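Local coordinates for FERM, ARHGEF and pleckstrin domain-containing protein 2 (Mus musculus, PDB 6D2K), which acts as a guanine nucleotide exchange factor that activates RAC1 in semaphorin signalling and actin remodelling, represented here by its membrane-targeting FERM domain, at residues N227-S232 and I246-E251; N209-V212 and V217-F220; T142-H147 and D166-H171; I136-E141 and R170-T175. One frame throughout, in Å; residues are numbered along the deposited sequence. Where two conformers were deposited one is given.

Contact 1: N227-S232 and I246-E251; sequences NTFNWS and IKLHPE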
loop_
_atom_site.group_PDB
_atom_site.type_symbol
_atom_site.label_atom_id
_atom_site.label_comp_id
_atom_site.label_asym_id
_atom_site.label_seq_id
_atom_site.Cartn_x
_atom_site.Cartn_y
_atom_site.Cartn_z
ATOM N N ASN A 227 -16.351 10.204 -6.627
ATOM C CA ASN A 227 -17.275 9.065 -6.716
ATOM C C ASN A 227 -16.812 7.864 -5.902
ATOM O O ASN A 227 -15.615 7.577 -5.815
ATOM C CB ASN A 227 -17.461 8.584 -8.161
ATOM C CG ASN A 227 -18.048 9.638 -9.074
ATOM O OD1 ASN A 227 -17.322 10.448 -9.652
ATOM N ND2 ASN A 227 -19.370 9.611 -9.241
ATOM N N THR A 228 -17.773 7.152 -5.334
ATOM C CA THR A 228 -17.512 5.863 -4.728
ATOM C C THR A 228 -18.488 4.870 -5.342
ATOM O O THR A 228 -19.703 5.002 -5.193
ATOM C CB THR A 228 -17.695 5.887 -3.186
ATOM O OG1 THR A 228 -16.721 6.749 -2.587
ATOM C CG2 THR A 228 -17.526 4.497 -2.618
ATOM N N PHE A 229 -17.964 3.896 -6.069
ATOM C CA PHE A 229 -18.795 2.841 -6.617
ATOM C C PHE A 229 -18.723 1.679 -5.642
ATOM O O PHE A 229 -17.855 0.817 -5.743
ATOM C CB PHE A 229 -18.333 2.456 -8.028
ATOM C CG PHE A 229 -18.268 3.625 -8.973
ATOM C CD1 PHE A 229 -19.374 4.434 -9.163
ATOM C CD2 PHE A 229 -17.100 3.928 -9.653
ATOM C CE1 PHE A 229 -19.313 5.523 -10.010
ATOM C CE2 PHE A 229 -17.033 5.010 -10.501
ATOM C CZ PHE A 229 -18.143 5.808 -10.683
ATOM N N ASN A 230 -19.644 1.676 -4.685
ATOM C CA ASN A 230 -19.660 0.661 -3.643
ATOM C C ASN A 230 -19.788 -0.733 -4.217
ATOM O O ASN A 230 -20.487 -0.941 -5.209
ATOM C CB ASN A 230 -20.814 0.909 -2.668
ATOM C CG ASN A 230 -20.833 2.321 -2.137
ATOM O OD1 ASN A 230 -21.384 3.226 -2.767
ATOM N ND2 ASN A 230 -20.233 2.524 -0.968
ATOM N N TRP A 231 -19.142 -1.700 -3.580
ATOM C CA TRP A 231 -19.169 -3.070 -4.083
ATOM C C TRP A 231 -20.573 -3.614 -4.299
ATOM O O TRP A 231 -20.810 -4.393 -5.220
ATOM C CB TRP A 231 -18.366 -4.000 -3.167
ATOM C CG TRP A 231 -16.893 -3.732 -3.167
ATOM C CD1 TRP A 231 -16.119 -3.371 -2.096
ATOM C CD2 TRP A 231 -16.008 -3.813 -4.287
ATOM N NE1 TRP A 231 -14.808 -3.215 -2.485
ATOM C CE2 TRP A 231 -14.712 -3.484 -3.825
ATOM C CE3 TRP A 231 -16.184 -4.120 -5.638
ATOM C CZ2 TRP A 231 -13.605 -3.463 -4.670
ATOM C CZ3 TRP A 231 -15.086 -4.096 -6.471
ATOM C CH2 TRP A 231 -13.815 -3.767 -5.987
ATOM N N SER A 232 -21.507 -3.197 -3.452
ATOM C CA SER A 232 -22.872 -3.689 -3.552
ATOM C C SER A 232 -23.522 -3.300 -4.882
ATOM O O SER A 232 -24.466 -3.952 -5.326
ATOM C CB SER A 232 -23.719 -3.200 -2.369
ATOM O OG SER A 232 -23.850 -1.790 -2.380
ATOM N N ILE A 246 -16.658 -0.684 -15.682
ATOM C CA ILE A 246 -17.385 -1.037 -14.469
ATOM C C ILE A 246 -18.856 -1.198 -14.804
ATOM O O ILE A 246 -19.492 -0.233 -15.225
ATOM C CB ILE A 246 -17.299 0.064 -13.404
ATOM C CG1 ILE A 246 -15.866 0.511 -13.171
ATOM C CG2 ILE A 246 -17.908 -0.431 -12.099
ATOM C CD1 ILE A 246 -15.738 1.645 -12.169
ATOM N N LYS A 247 -19.391 -2.404 -14.627
ATOM C CA LYS A 247 -20.841 -2.602 -14.800
ATOM C C LYS A 247 -21.512 -2.349 -13.454
ATOM O O LYS A 247 -21.121 -2.950 -12.445
ATOM C CB LYS A 247 -21.141 -4.011 -15.308
ATOM C CG LYS A 247 -22.606 -4.215 -15.653
ATOM C CD LYS A 247 -22.862 -5.633 -16.118
ATOM C CE LYS A 247 -24.349 -5.947 -16.041
ATOM N NZ LYS A 247 -24.648 -7.356 -16.415
ATOM N N LEU A 248 -22.506 -1.457 -13.450
ATOM C CA LEU A 248 -23.036 -0.810 -12.241
ATOM C C LEU A 248 -24.553 -0.681 -12.321
ATOM O O LEU A 248 -25.150 -1.091 -13.303
ATOM C CB LEU A 248 -22.466 0.610 -12.163
ATOM C CG LEU A 248 -21.736 1.119 -10.929
ATOM C CD1 LEU A 248 -20.721 0.119 -10.424
ATOM C CD2 LEU A 248 -21.074 2.448 -11.266
ATOM N N HIS A 249 -25.176 -0.074 -11.313
ATOM C CA HIS A 249 -26.600 0.281 -11.435
ATOM C C HIS A 249 -26.771 1.237 -12.606
ATOM O O HIS A 249 -25.974 2.166 -12.762
ATOM C CB HIS A 249 -27.097 0.989 -10.178
ATOM C CG HIS A 249 -27.164 0.117 -8.970
ATOM N ND1 HIS A 249 -26.935 -1.243 -9.011
ATOM C CD2 HIS A 249 -27.443 0.412 -7.677
ATOM C CE1 HIS A 249 -27.066 -1.744 -7.794
ATOM N NE2 HIS A 249 -27.368 -0.761 -6.967
ATOM N N PRO A 250 -27.812 1.032 -13.429
ATOM C CA PRO A 250 -28.039 1.862 -14.618
ATOM C C PRO A 250 -28.472 3.291 -14.306
ATOM O O PRO A 250 -29.068 3.551 -13.261
ATOM C CB PRO A 250 -29.174 1.127 -15.345
ATOM C CG PRO A 250 -29.894 0.396 -14.257
ATOM C CD PRO A 250 -28.805 -0.055 -13.323
ATOM N N GLU A 251 -28.178 4.212 -15.220
ATOM C CA GLU A 251 -28.603 5.596 -15.046
ATOM C C GLU A 251 -30.122 5.671 -15.157
ATOM O O GLU A 251 -30.725 4.929 -15.929
ATOM C CB GLU A 251 -27.945 6.492 -16.087
#
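The ring of Phe229 receives two methyl groups, both approaching obliquely. Leu248 CD2 comes in on the CD1-CE1 side, 3.4 Å from Phe229 CD1, while Ile246 CD1 comes from the same side of the ring plane but over toward CD2, 3.7 Å from Phe229 CD2. The second flat group, the imidazole of His249, also meets its neighbour at a slant: Ser232 O lies 4.2 Å from His249 CE1, a loose contact between two solvent-exposed residues. Both aliphatic side chains cross the phenylalanine at about a right angle, and the other methyl of Leu248, CD1, reaches Phe229 CB at 4.1 Å. Within the PH-like part of the FERM domain, strands 224-230 and 243-247 belong to different halves of the antiparallel sheet, which bends round as in a PH fold to bring them face to face. No hydrogen bond joins the two segments; their nearest CA atoms, those of Phe229 and Leu248, are 7.9 Å apart, and side chains fill the distance. Leu260 of strand 259-264 and Val219 of strand 216-221 also touch Phe229, and Ile246 also touches Leu237 and Phe262. The end of Ile246 is extended (chi2 177°), which carries CD1 out to the ring. The first torsion of Leu248 (chi1 -126°) lies close to an eclipsed value, consistent with some strain where CD2 comes nearest to the ring.

Contact 2: N209-V212 and V217-F220; sequences NLAV and VLVF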
loop_
_atom_site.group_PDB
_atom_site.type_symbol
_atom_site.label_atom_id
_atom_site.label_comp_id
_atom_site.label_asym_id
_atom_site.label_seq_id
_atom_site.Cartn_x
_atom_site.Cartn_y
_atom_site.Cartn_z
ATOM N N ASN A 209 -8.203 10.342 -11.118
ATOM C CA ASN A 209 -7.397 9.308 -10.491
ATOM C C ASN A 209 -8.315 8.200 -10.014
ATOM O O ASN A 209 -9.240 8.444 -9.237
ATOM C CB ASN A 209 -6.606 9.884 -9.313
ATOM C CG ASN A 209 -5.485 10.804 -9.763
ATOM O OD1 ASN A 209 -4.667 10.442 -10.608
ATOM N ND2 ASN A 209 -5.450 12.004 -9.207
ATOM N N LEU A 210 -8.074 6.986 -10.496
ATOM C CA LEU A 210 -8.807 5.812 -10.035
ATOM C C LEU A 210 -8.114 5.191 -8.830
ATOM O O LEU A 210 -6.878 5.208 -8.708
ATOM C CB LEU A 210 -8.928 4.761 -11.143
ATOM C CG LEU A 210 -9.815 5.147 -12.319
ATOM C CD1 LEU A 210 -9.735 4.084 -13.402
ATOM C CD2 LEU A 210 -11.259 5.320 -11.874
ATOM N N ALA A 211 -8.921 4.648 -7.930
ATOM C CA ALA A 211 -8.381 3.912 -6.788
ATOM C C ALA A 211 -9.361 2.839 -6.372
ATOM O O ALA A 211 -10.484 2.777 -6.864
ATOM C CB ALA A 211 -8.069 4.857 -5.619
ATOM N N VAL A 212 -8.934 1.974 -5.461
ATOM C CA VAL A 212 -9.832 0.946 -4.954
ATOM C C VAL A 212 -9.630 0.781 -3.451
ATOM O O VAL A 212 -8.521 0.968 -2.929
ATOM C CB VAL A 212 -9.662 -0.397 -5.715
ATOM C CG1 VAL A 212 -8.302 -0.995 -5.449
ATOM C CG2 VAL A 212 -10.785 -1.369 -5.349
ATOM N N VAL A 217 -14.780 0.825 -5.830
ATOM C CA VAL A 217 -13.917 1.520 -6.757
ATOM C C VAL A 217 -14.153 3.008 -6.631
ATOM O O VAL A 217 -15.298 3.469 -6.545
ATOM C CB VAL A 217 -14.150 1.034 -8.193
ATOM C CG1 VAL A 217 -13.247 1.786 -9.177
ATOM C CG2 VAL A 217 -13.878 -0.456 -8.245
ATOM N N LEU A 218 -13.059 3.755 -6.603
ATOM C CA LEU A 218 -13.105 5.162 -6.262
ATOM C C LEU A 218 -12.609 6.042 -7.393
ATOM O O LEU A 218 -11.706 5.662 -8.141
ATOM C CB LEU A 218 -12.265 5.423 -5.000
ATOM C CG LEU A 218 -12.458 4.491 -3.802
ATOM C CD1 LEU A 218 -11.488 4.895 -2.693
ATOM C CD2 LEU A 218 -13.870 4.552 -3.264
ATOM N N VAL A 219 -13.203 7.228 -7.511
ATOM C CA VAL A 219 -12.756 8.219 -8.479
ATOM C C VAL A 219 -12.393 9.519 -7.775
ATOM O O VAL A 219 -13.199 10.074 -7.022
ATOM C CB VAL A 219 -13.835 8.517 -9.552
ATOM C CG1 VAL A 219 -13.329 9.579 -10.528
ATOM C CG2 VAL A 219 -14.187 7.250 -10.292
ATOM N N PHE A 220 -11.173 9.987 -8.019
ATOM C CA PHE A 220 -10.706 11.269 -7.514
ATOM C C PHE A 220 -10.461 12.192 -8.701
ATOM O O PHE A 220 -10.006 11.754 -9.751
ATOM C CB PHE A 220 -9.391 11.095 -6.753
ATOM C CG PHE A 220 -9.530 10.397 -5.436
ATOM C CD1 PHE A 220 -9.417 11.112 -4.251
ATOM C CD2 PHE A 220 -9.737 9.032 -5.366
ATOM C CE1 PHE A 220 -9.522 10.481 -3.028
ATOM C CE2 PHE A 220 -9.845 8.391 -4.152
ATOM C CZ PHE A 220 -9.738 9.122 -2.970
#
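Asn209 and Phe220 satisfy each other's backbone groups as a hydrogen-bonded antiparallel pair: Asn209 N reaches Phe220 O at 2.7 Å, almost straight at 175°, and Phe220 N returns to Asn209 O at 2.8 Å. Two residues on, Ala211 and Leu218 repeat the exchange less ideally. Ala211 N meets Leu218 O at 3.0 Å with an angle of 158°, and Leu218 N approaches Ala211 O at 2.8 Å. Leu218 O takes in addition a CA-H...O contact from Leu210 CA at 3.5 Å. The non-hydrogen-bonded residues direct backbone groups outward, Leu210 to His198 and Val217 to Phe229, tying the hairpin of strands 207-213 and 216-221 into the antiparallel sheet of the PH-like lobe. Outside the backbone ladder, the amide nitrogen ND2 of Asn209 donates to Gly222 O. The face carrying Leu210, Val212, Val217 and Val219 packs side chain on side chain, with Leu210 CD2 lying alongside Val219 CG2 at 3.8 Å, and turns towards helix 267-284 through Phe273 and Cys277. On the other face Ala211 CB sits 4.2 Å from Phe220 CE2. With the facing N-H and C=O groups of both hydrogen-bonded pairs engaged, the hairpin can bury its largely apolar side chains without leaving these peptide groups unpaired.

Contact 3: T142-H147 and D166-H171; sequences TLDREH and DFHQRH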
loop_
_atom_site.group_PDB
_atom_site.type_symbol
_atom_site.label_atom_id
_atom_site.label_comp_id
_atom_site.label_asym_id
_atom_site.label_seq_id
_atom_site.Cartn_x
_atom_site.Cartn_y
_atom_site.Cartn_z
ATOM N N THR A 142 17.011 16.390 22.843
ATOM C CA THR A 142 18.219 16.009 22.132
ATOM C C THR A 142 18.048 14.686 21.374
ATOM O O THR A 142 18.441 14.565 20.219
ATOM C CB THR A 142 19.423 15.915 23.092
ATOM O OG1 THR A 142 19.718 17.217 23.610
ATOM C CG2 THR A 142 20.643 15.379 22.376
ATOM N N LEU A 143 17.464 13.697 22.039
ATOM C CA LEU A 143 17.264 12.381 21.442
ATOM C C LEU A 143 16.379 12.489 20.205
ATOM O O LEU A 143 16.673 11.887 19.172
ATOM C CB LEU A 143 16.622 11.437 22.461
ATOM C CG LEU A 143 16.365 9.994 22.029
ATOM C CD1 LEU A 143 17.670 9.224 22.020
ATOM C CD2 LEU A 143 15.360 9.318 22.965
ATOM N N ASP A 144 15.299 13.260 20.324
ATOM C CA ASP A 144 14.371 13.465 19.202
ATOM C C ASP A 144 15.055 14.152 18.024
ATOM O O ASP A 144 14.928 13.712 16.890
ATOM C CB ASP A 144 13.153 14.292 19.630
ATOM C CG ASP A 144 12.084 13.466 20.339
ATOM O OD1 ASP A 144 12.426 12.545 21.115
ATOM O OD2 ASP A 144 10.886 13.764 20.154
ATOM N N ARG A 145 15.761 15.248 18.297
ATOM C CA ARG A 145 16.414 16.005 17.232
ATOM C C ARG A 145 17.491 15.196 16.521
ATOM O O ARG A 145 17.603 15.242 15.300
ATOM C CB ARG A 145 16.983 17.323 17.763
ATOM C CG ARG A 145 15.904 18.281 18.249
ATOM C CD ARG A 145 16.444 19.681 18.490
ATOM N NE ARG A 145 15.371 20.609 18.835
ATOM C CZ ARG A 145 14.683 21.324 17.951
ATOM N NH1 ARG A 145 14.956 21.226 16.658
ATOM N NH2 ARG A 145 13.725 22.143 18.366
ATOM N N GLU A 146 18.297 14.453 17.272
ATOM C CA GLU A 146 19.296 13.616 16.632
ATOM C C GLU A 146 18.646 12.514 15.798
ATOM O O GLU A 146 19.094 12.215 14.693
ATOM C CB GLU A 146 20.291 13.040 17.653
ATOM C CG GLU A 146 21.233 14.087 18.229
ATOM C CD GLU A 146 22.290 13.500 19.168
ATOM O OE1 GLU A 146 22.372 12.262 19.306
ATOM O OE2 GLU A 146 23.049 14.284 19.772
ATOM N N HIS A 147 17.571 11.928 16.311
ATOM C CA HIS A 147 16.905 10.861 15.575
ATOM C C HIS A 147 16.298 11.389 14.276
ATOM O O HIS A 147 16.411 10.758 13.237
ATOM C CB HIS A 147 15.819 10.219 16.426
ATOM C CG HIS A 147 15.067 9.140 15.718
ATOM N ND1 HIS A 147 15.496 7.831 15.680
ATOM C CD2 HIS A 147 13.906 9.177 15.019
ATOM C CE1 HIS A 147 14.630 7.105 14.991
ATOM N NE2 HIS A 147 13.659 7.900 14.579
ATOM N N ASP A 166 6.447 18.864 20.258
ATOM C CA ASP A 166 5.334 19.253 21.116
ATOM C C ASP A 166 4.355 18.102 21.366
ATOM O O ASP A 166 3.973 17.830 22.506
ATOM C CB ASP A 166 4.623 20.453 20.476
ATOM C CG ASP A 166 3.382 20.895 21.240
ATOM O OD1 ASP A 166 2.837 21.967 20.897
ATOM O OD2 ASP A 166 2.938 20.184 22.162
ATOM N N PHE A 167 3.952 17.415 20.305
ATOM C CA PHE A 167 3.045 16.281 20.446
ATOM C C PHE A 167 3.725 15.102 21.159
ATOM O O PHE A 167 3.100 14.423 21.973
ATOM C CB PHE A 167 2.523 15.808 19.075
ATOM C CG PHE A 167 1.461 16.692 18.469
ATOM C CD1 PHE A 167 0.288 16.956 19.147
ATOM C CD2 PHE A 167 1.615 17.197 17.186
ATOM C CE1 PHE A 167 -0.693 17.763 18.594
ATOM C CE2 PHE A 167 0.642 17.994 16.616
ATOM C CZ PHE A 167 -0.522 18.274 17.322
ATOM N N HIS A 168 4.984 14.833 20.822
ATOM C CA HIS A 168 5.687 13.704 21.419
ATOM C C HIS A 168 5.743 13.820 22.942
ATOM O O HIS A 168 5.635 12.818 23.645
ATOM C CB HIS A 168 7.096 13.583 20.845
ATOM C CG HIS A 168 7.801 12.320 21.236
ATOM N ND1 HIS A 168 9.162 12.164 21.108
ATOM C CD2 HIS A 168 7.335 11.160 21.755
ATOM C CE1 HIS A 168 9.505 10.956 21.517
ATOM N NE2 HIS A 168 8.416 10.329 21.927
ATOM N N GLN A 169 5.887 15.044 23.445
ATOM C CA GLN A 169 5.937 15.265 24.891
ATOM C C GLN A 169 4.673 14.772 25.588
ATOM O O GLN A 169 4.691 14.489 26.792
ATOM C CB GLN A 169 6.148 16.749 25.203
ATOM C CG GLN A 169 7.495 17.270 24.801
ATOM C CD GLN A 169 7.593 18.776 24.935
ATOM O OE1 GLN A 169 7.417 19.328 26.024
ATOM N NE2 GLN A 169 7.887 19.449 23.828
ATOM N N ARG A 170 3.578 14.659 24.843
ATOM C CA ARG A 170 2.306 14.228 25.411
ATOM C C ARG A 170 2.203 12.715 25.595
ATOM O O ARG A 170 1.264 12.237 26.221
ATOM C CB ARG A 170 1.136 14.676 24.525
ATOM C CG ARG A 170 1.164 16.138 24.143
ATOM C CD ARG A 170 -0.019 16.488 23.249
ATOM N NE ARG A 170 -0.010 17.906 22.925
ATOM C CZ ARG A 170 -1.016 18.544 22.334
ATOM N NH1 ARG A 170 -2.119 17.888 22.003
ATOM N NH2 ARG A 170 -0.913 19.839 22.080
ATOM N N HIS A 171 3.142 11.959 25.022
ATOM C CA HIS A 171 2.989 10.505 24.956
ATOM C C HIS A 171 3.791 9.761 26.002
ATOM O O HIS A 171 4.020 8.562 25.856
ATOM C CB HIS A 171 3.411 9.975 23.586
ATOM C CG HIS A 171 2.759 10.677 22.439
ATOM N ND1 HIS A 171 1.490 11.209 22.508
ATOM C CD2 HIS A 171 3.200 10.910 21.177
ATOM C CE1 HIS A 171 1.177 11.755 21.345
ATOM N NE2 HIS A 171 2.196 11.582 20.517
#
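Asp144 and His168 come together from the helices 141-150 and 161-168, the carboxylate meeting the imidazole at its edge. The two side chains run at a slant, yet their flat ends are nearly coplanar, with planes 20° apart. His168 ND1 donates a hydrogen bond to Asp144 OD2 at 2.5 Å, a short and almost straight bond (172°) that uses the syn lone pair of OD2 and lies in the ring plane. The second oxygen, Asp144 OD1, stays on the same edge of the ring, 3.3 Å from His168 CE1. With CG of His168 opposite the backbone N (chi1 -170°), the ring is carried off its helix and across to the aspartate. The other ring nitrogen, NE2, has weak hydrogen bonds to Gly137 O and Gln133 OE1, while Tyr139 and Leu165 pack against Asp144. The pair thus links helices 161-168 and 141-150 in the helical central lobe of the FERM domain. With acceptors at both ring nitrogens, a carboxylate among them, His168 may be protonated on each despite its burial; the short bond would then have ion-pair character.

Contact 4: I136-E141 and R170-T175; sequences IGDYDE and RHTGQT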
loop_
_atom_site.group_PDB
_atom_site.type_symbol
_atom_site.label_atom_id
_atom_site.label_comp_id
_atom_site.label_asym_id
_atom_site.label_seq_id
_atom_site.Cartn_x
_atom_site.Cartn_y
_atom_site.Cartn_z
ATOM N N ILE A 136 11.734 5.227 19.571
ATOM C CA ILE A 136 12.775 5.711 20.496
ATOM C C ILE A 136 12.262 5.979 21.912
ATOM O O ILE A 136 13.041 6.323 22.798
ATOM C CB ILE A 136 13.520 6.967 19.971
ATOM C CG1 ILE A 136 12.580 8.171 19.860
ATOM C CG2 ILE A 136 14.228 6.661 18.662
ATOM C CD1 ILE A 136 13.303 9.454 19.433
ATOM N N GLY A 137 10.957 5.832 22.135
ATOM C CA GLY A 137 10.405 5.994 23.468
ATOM C C GLY A 137 10.132 7.423 23.897
ATOM O O GLY A 137 9.917 8.306 23.065
ATOM N N ASP A 138 10.131 7.653 25.212
ATOM C CA ASP A 138 9.744 8.952 25.754
ATOM C C ASP A 138 10.571 10.090 25.193
ATOM O O ASP A 138 11.777 9.965 24.960
ATOM C CB ASP A 138 9.882 8.972 27.283
ATOM C CG ASP A 138 8.854 8.117 27.983
ATOM O OD1 ASP A 138 7.917 7.590 27.346
ATOM O OD2 ASP A 138 8.983 7.960 29.218
ATOM N N TYR A 139 9.888 11.211 25.003
ATOM C CA TYR A 139 10.482 12.444 24.534
ATOM C C TYR A 139 11.725 12.852 25.309
ATOM O O TYR A 139 11.773 12.781 26.546
ATOM C CB TYR A 139 9.456 13.570 24.652
ATOM C CG TYR A 139 10.009 14.946 24.347
ATOM C CD1 TYR A 139 10.446 15.784 25.370
ATOM C CD2 TYR A 139 10.089 15.411 23.039
ATOM C CE1 TYR A 139 10.942 17.050 25.098
ATOM C CE2 TYR A 139 10.590 16.673 22.758
ATOM C CZ TYR A 139 11.016 17.485 23.793
ATOM O OH TYR A 139 11.511 18.743 23.520
ATOM N N ASP A 140 12.728 13.273 24.554
ATOM C CA ASP A 140 13.829 14.059 25.071
ATOM C C ASP A 140 14.276 14.931 23.917
ATOM O O ASP A 140 14.419 14.447 22.795
ATOM C CB ASP A 140 14.973 13.176 25.537
ATOM C CG ASP A 140 16.237 13.956 25.727
ATOM O OD1 ASP A 140 16.280 14.796 26.652
ATOM O OD2 ASP A 140 17.177 13.760 24.941
ATOM N N GLU A 141 14.481 16.219 24.165
ATOM C CA GLU A 141 14.709 17.127 23.045
ATOM C C GLU A 141 15.894 16.703 22.194
ATOM O O GLU A 141 15.798 16.650 20.967
ATOM C CB GLU A 141 14.868 18.579 23.498
ATOM C CG GLU A 141 14.993 19.545 22.327
ATOM C CD GLU A 141 14.643 20.970 22.695
ATOM O OE1 GLU A 141 14.447 21.247 23.898
ATOM O OE2 GLU A 141 14.558 21.814 21.777
ATOM N N ARG A 170 3.578 14.659 24.843
ATOM C CA ARG A 170 2.306 14.228 25.411
ATOM C C ARG A 170 2.203 12.715 25.595
ATOM O O ARG A 170 1.264 12.237 26.221
ATOM C CB ARG A 170 1.136 14.676 24.525
ATOM C CG ARG A 170 1.164 16.138 24.143
ATOM C CD ARG A 170 -0.019 16.488 23.249
ATOM N NE ARG A 170 -0.010 17.906 22.925
ATOM C CZ ARG A 170 -1.016 18.544 22.334
ATOM N NH1 ARG A 170 -2.119 17.888 22.003
ATOM N NH2 ARG A 170 -0.913 19.839 22.080
ATOM N N HIS A 171 3.142 11.959 25.022
ATOM C CA HIS A 171 2.989 10.505 24.956
ATOM C C HIS A 171 3.791 9.761 26.002
ATOM O O HIS A 171 4.020 8.562 25.856
ATOM C CB HIS A 171 3.411 9.975 23.586
ATOM C CG HIS A 171 2.759 10.677 22.439
ATOM N ND1 HIS A 171 1.490 11.209 22.508
ATOM C CD2 HIS A 171 3.200 10.910 21.177
ATOM C CE1 HIS A 171 1.177 11.755 21.345
ATOM N NE2 HIS A 171 2.196 11.582 20.517
ATOM N N THR A 172 4.201 10.480 27.043
ATOM C CA THR A 172 4.981 9.923 28.139
ATOM C C THR A 172 4.498 8.549 28.585
ATOM O O THR A 172 3.328 8.361 28.898
ATOM C CB THR A 172 4.932 10.877 29.339
ATOM O OG1 THR A 172 5.412 12.158 28.924
ATOM C CG2 THR A 172 5.813 10.355 30.459
ATOM N N GLY A 173 5.414 7.587 28.613
ATOM C CA GLY A 173 5.104 6.254 29.098
ATOM C C GLY A 173 4.366 5.291 28.183
ATOM O O GLY A 173 4.147 4.137 28.544
ATOM N N GLN A 174 3.958 5.747 27.002
ATOM C CA GLN A 174 3.228 4.859 26.095
ATOM C C GLN A 174 4.118 3.788 25.450
ATOM O O GLN A 174 5.247 4.053 25.070
ATOM C CB GLN A 174 2.453 5.663 25.035
ATOM C CG GLN A 174 1.200 6.307 25.640
ATOM C CD GLN A 174 0.474 7.239 24.692
ATOM O OE1 GLN A 174 0.450 7.028 23.472
ATOM N NE2 GLN A 174 -0.155 8.275 25.258
ATOM N N THR A 175 3.588 2.579 25.355
ATOM C CA THR A 175 4.363 1.455 24.859
ATOM C C THR A 175 4.399 1.485 23.328
ATOM O O THR A 175 3.638 2.213 22.700
ATOM C CB THR A 175 3.751 0.127 25.302
ATOM O OG1 THR A 175 2.470 -0.043 24.682
ATOM C CG2 THR A 175 3.571 0.084 26.848
#
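Asp138 OD1 accepts the backbone N-H of Gly173 at 2.8 Å and 159°, the donor coming from above the carboxylate plane, 35° out of it. The other oxygen is a looser neighbour, with Asp138 OD2 4.2 Å from Thr172 CG2, where the two side chains cross at about a right angle. Gly173 occupies the third position of a type II beta turn from His171 to Gln174, closed by Gln174 N to His171 O at 3.0 Å; its positive phi suits glycine, and the turn leaves its N-H directed at the aspartate. Further out, Gln133 on helix 121-136 uses NE2 to reach both Asp138 OD1 and Gln174 O, bridging the two loops. The side chain of His171, the first residue of the turn, is held by its NE2 bond to Ser129 OG and by stacking on His130. Gly137, also at positive phi, follows directly after helix 121-136, and the N-caps Asp140 and Thr175 start helices 141-150 and 176-187, so the contact joins two interhelical loops of the central FERM lobe. Asp138 OD1 is gripped by two neutral N-H donors, a peptide and an amide; in this exposed setting the carboxylate would probably keep its negative charge.

In the fold
From the N terminus the chain first forms the ubiquitin-like lobe, which holds none of these contacts, and then enters the helical central lobe. Contact 4 joins the loop before helix 141-150 to the loop before helix 176-187, closing a long excursion; contact 3 opens just after it, pairing helices 141-150 and 161-168, and the two end on the same stretch, sharing Arg170 and His171. In the PH-like lobe, contact 2 closes a short hairpin, and contact 1, following in series, spans from the next strand to strand 243-247. Strands 216-221 and 224-230 are sheet neighbours, so contacts 1 and 2 touch. The centres of contacts 1 and 3 are 46 Å apart.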